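MtN3/saliva family (Thermodesulfovibrio yellowstonii, PDB 4RNG) probably moves sugars across the membrane as a SemiSWEET transporter built from two copies of a short helical chain. Local coordinates at residues I51-F55 / V66-L71. Sequence-based numbering, arbitrary orientation.
Sequences ITLWF and VILANL
Asn70 reaches from helix 64-87 to helix 41-60, its OD1 lying 3.1 Å from Trp54 CB and 3.4 Å from Ile51 CG2. Ile51 O and Asn70 OD1, 3.4 Å apart, are two acceptors that cannot bond to each other; no hydrogen bond crosses between the two segments. The amide is instead fixed within its own helix: Asn70 ND2 donates to Val66 O at 2.6 Å, almost straight (179°), with Val66 O lying in the plane of the amide. With CG beside the backbone N (chi1 -77°), the amide can fold back to that carbonyl one turn earlier. Val66 CG1 adds to the tight side, 3.4 Å from Trp54 O.

The looser flank is apolar and meets the surface. Leu71 CD2 covers one face of the Phe55 ring in a CH-pi contact, 4.1 Å from its centroid, while Ile67 CG2 sits at the ring edge, 4.1 Å from Phe55 CE1.

The segments run antiparallel (156°), joining successive predicted transmembrane helices. Trp54 NE1 hydrogen-bonds to Thr19 OG1 of the second subunit, tying this pair to the dimer interface. Between the two segments, cohesion probably rests mainly on van der Waals packing, with one amide N-H engaged by Val66 O in its own helix and the Ile51 O and Asn70 OD1 acceptors close but unbonded to each other.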
loop_
_atom_site.group_PDB
_atom_site.type_symbol
_atom_site.label_atom_id
_atom_site.label_comp_id
_atom_site.label_asym_id
_atom_site.label_seq_id
_atom_site.Cartn_x
_atom_site.Cartn_y
_atom_site.Cartn_z
ATOM N N ILE C 51 4.905 6.400 1.099
ATOM C CA ILE C 51 5.736 5.352 1.670
ATOM C C ILE C 51 7.108 5.867 2.088
ATOM O O ILE C 51 7.635 5.459 3.124
ATOM C CB ILE C 51 5.903 4.192 0.667
ATOM C CG1 ILE C 51 4.638 3.349 0.665
ATOM C CG2 ILE C 51 7.084 3.298 1.036
ATOM C CD1 ILE C 51 4.734 2.157 -0.207
ATOM N N THR C 52 7.665 6.792 1.312
ATOM C CA THR C 52 8.906 7.443 1.713
ATOM C C THR C 52 8.705 8.241 3.012
ATOM O O THR C 52 9.581 8.271 3.873
ATOM C CB THR C 52 9.440 8.363 0.613
ATOM O OG1 THR C 52 9.093 9.715 0.942
ATOM N N LEU C 53 7.565 8.915 3.142
ATOM C CA LEU C 53 7.230 9.595 4.396
ATOM C C LEU C 53 6.969 8.626 5.555
ATOM O O LEU C 53 7.317 8.910 6.689
ATOM C CB LEU C 53 6.020 10.502 4.201
ATOM C CG LEU C 53 6.328 11.844 3.558
ATOM C CD1 LEU C 53 5.069 12.697 3.449
ATOM C CD2 LEU C 53 7.341 12.536 4.439
ATOM N N TRP C 54 6.337 7.487 5.280
ATOM C CA TRP C 54 6.169 6.467 6.310
ATOM C C TRP C 54 7.541 5.987 6.806
ATOM O O TRP C 54 7.730 5.717 7.986
ATOM C CB TRP C 54 5.374 5.283 5.772
ATOM C CG TRP C 54 3.909 5.479 5.816
ATOM C CD1 TRP C 54 3.057 5.506 4.753
ATOM C CD2 TRP C 54 3.101 5.676 6.979
ATOM N NE1 TRP C 54 1.773 5.703 5.182
ATOM C CE2 TRP C 54 1.776 5.820 6.562
ATOM C CE3 TRP C 54 3.379 5.749 8.352
ATOM C CZ2 TRP C 54 0.715 6.022 7.443
ATOM C CZ3 TRP C 54 2.337 5.961 9.232
ATOM C CH2 TRP C 54 1.018 6.094 8.774
ATOM N N PHE C 55 8.498 5.883 5.888
ATOM C CA PHE C 55 9.860 5.568 6.267
ATOM C C PHE C 55 10.430 6.562 7.284
ATOM O O PHE C 55 10.932 6.163 8.324
ATOM C CB PHE C 55 10.758 5.533 5.033
ATOM C CG PHE C 55 12.215 5.734 5.354
ATOM C CD1 PHE C 55 12.957 4.735 5.971
ATOM C CD2 PHE C 55 12.840 6.931 5.057
ATOM C CE1 PHE C 55 14.295 4.921 6.296
ATOM C CE2 PHE C 55 14.185 7.121 5.369
ATOM C CZ PHE C 55 14.915 6.105 5.987
ATOM N N VAL C 66 8.320 -0.543 10.694
ATOM C CA VAL C 66 7.891 0.544 9.814
ATOM C C VAL C 66 8.994 0.905 8.828
ATOM O O VAL C 66 8.760 1.071 7.626
ATOM C CB VAL C 66 7.513 1.788 10.611
ATOM C CG1 VAL C 66 6.932 2.858 9.683
ATOM C CG2 VAL C 66 6.549 1.420 11.709
ATOM N N ILE C 67 10.210 0.987 9.342
ATOM C CA ILE C 67 11.356 1.285 8.507
ATOM C C ILE C 67 11.540 0.259 7.378
ATOM O O ILE C 67 11.601 0.610 6.205
ATOM C CB ILE C 67 12.617 1.357 9.354
ATOM C CG1 ILE C 67 12.489 2.523 10.343
ATOM C CG2 ILE C 67 13.839 1.511 8.459
ATOM C CD1 ILE C 67 13.572 2.584 11.412
ATOM N N LEU C 68 11.631 -1.008 7.747
ATOM C CA LEU C 68 11.924 -2.063 6.803
ATOM C C LEU C 68 10.842 -2.222 5.724
ATOM O O LEU C 68 11.131 -2.284 4.524
ATOM C CB LEU C 68 12.078 -3.383 7.560
ATOM C CG LEU C 68 13.371 -3.542 8.364
ATOM C CD1 LEU C 68 13.443 -4.916 9.014
ATOM C CD2 LEU C 68 14.583 -3.286 7.531
ATOM N N ALA C 69 9.595 -2.305 6.159
ATOM C CA ALA C 69 8.503 -2.529 5.224
ATOM C C ALA C 69 8.455 -1.435 4.172
ATOM O O ALA C 69 8.120 -1.682 3.013
ATOM C CB ALA C 69 7.181 -2.624 5.952
ATOM N N ASN C 70 8.745 -0.213 4.582
ATOM C CA ASN C 70 8.594 0.877 3.645
ATOM C C ASN C 70 9.740 0.986 2.639
ATOM O O ASN C 70 9.503 1.162 1.433
ATOM C CB ASN C 70 8.376 2.165 4.432
ATOM C CG ASN C 70 6.950 2.259 4.973
ATOM O OD1 ASN C 70 6.035 2.636 4.247
ATOM N ND2 ASN C 70 6.743 1.811 6.192
ATOM N N LEU C 71 10.965 0.764 3.094
ATOM C CA LEU C 71 12.091 0.744 2.170
ATOM C C LEU C 71 11.885 -0.321 1.100
ATOM O O LEU C 71 12.056 -0.063 -0.086
ATOM C CB LEU C 71 13.397 0.512 2.908
ATOM C CG LEU C 71 13.802 1.704 3.780
ATOM C CD1 LEU C 71 15.020 1.391 4.650
ATOM C CD2 LEU C 71 14.014 2.943 2.947
#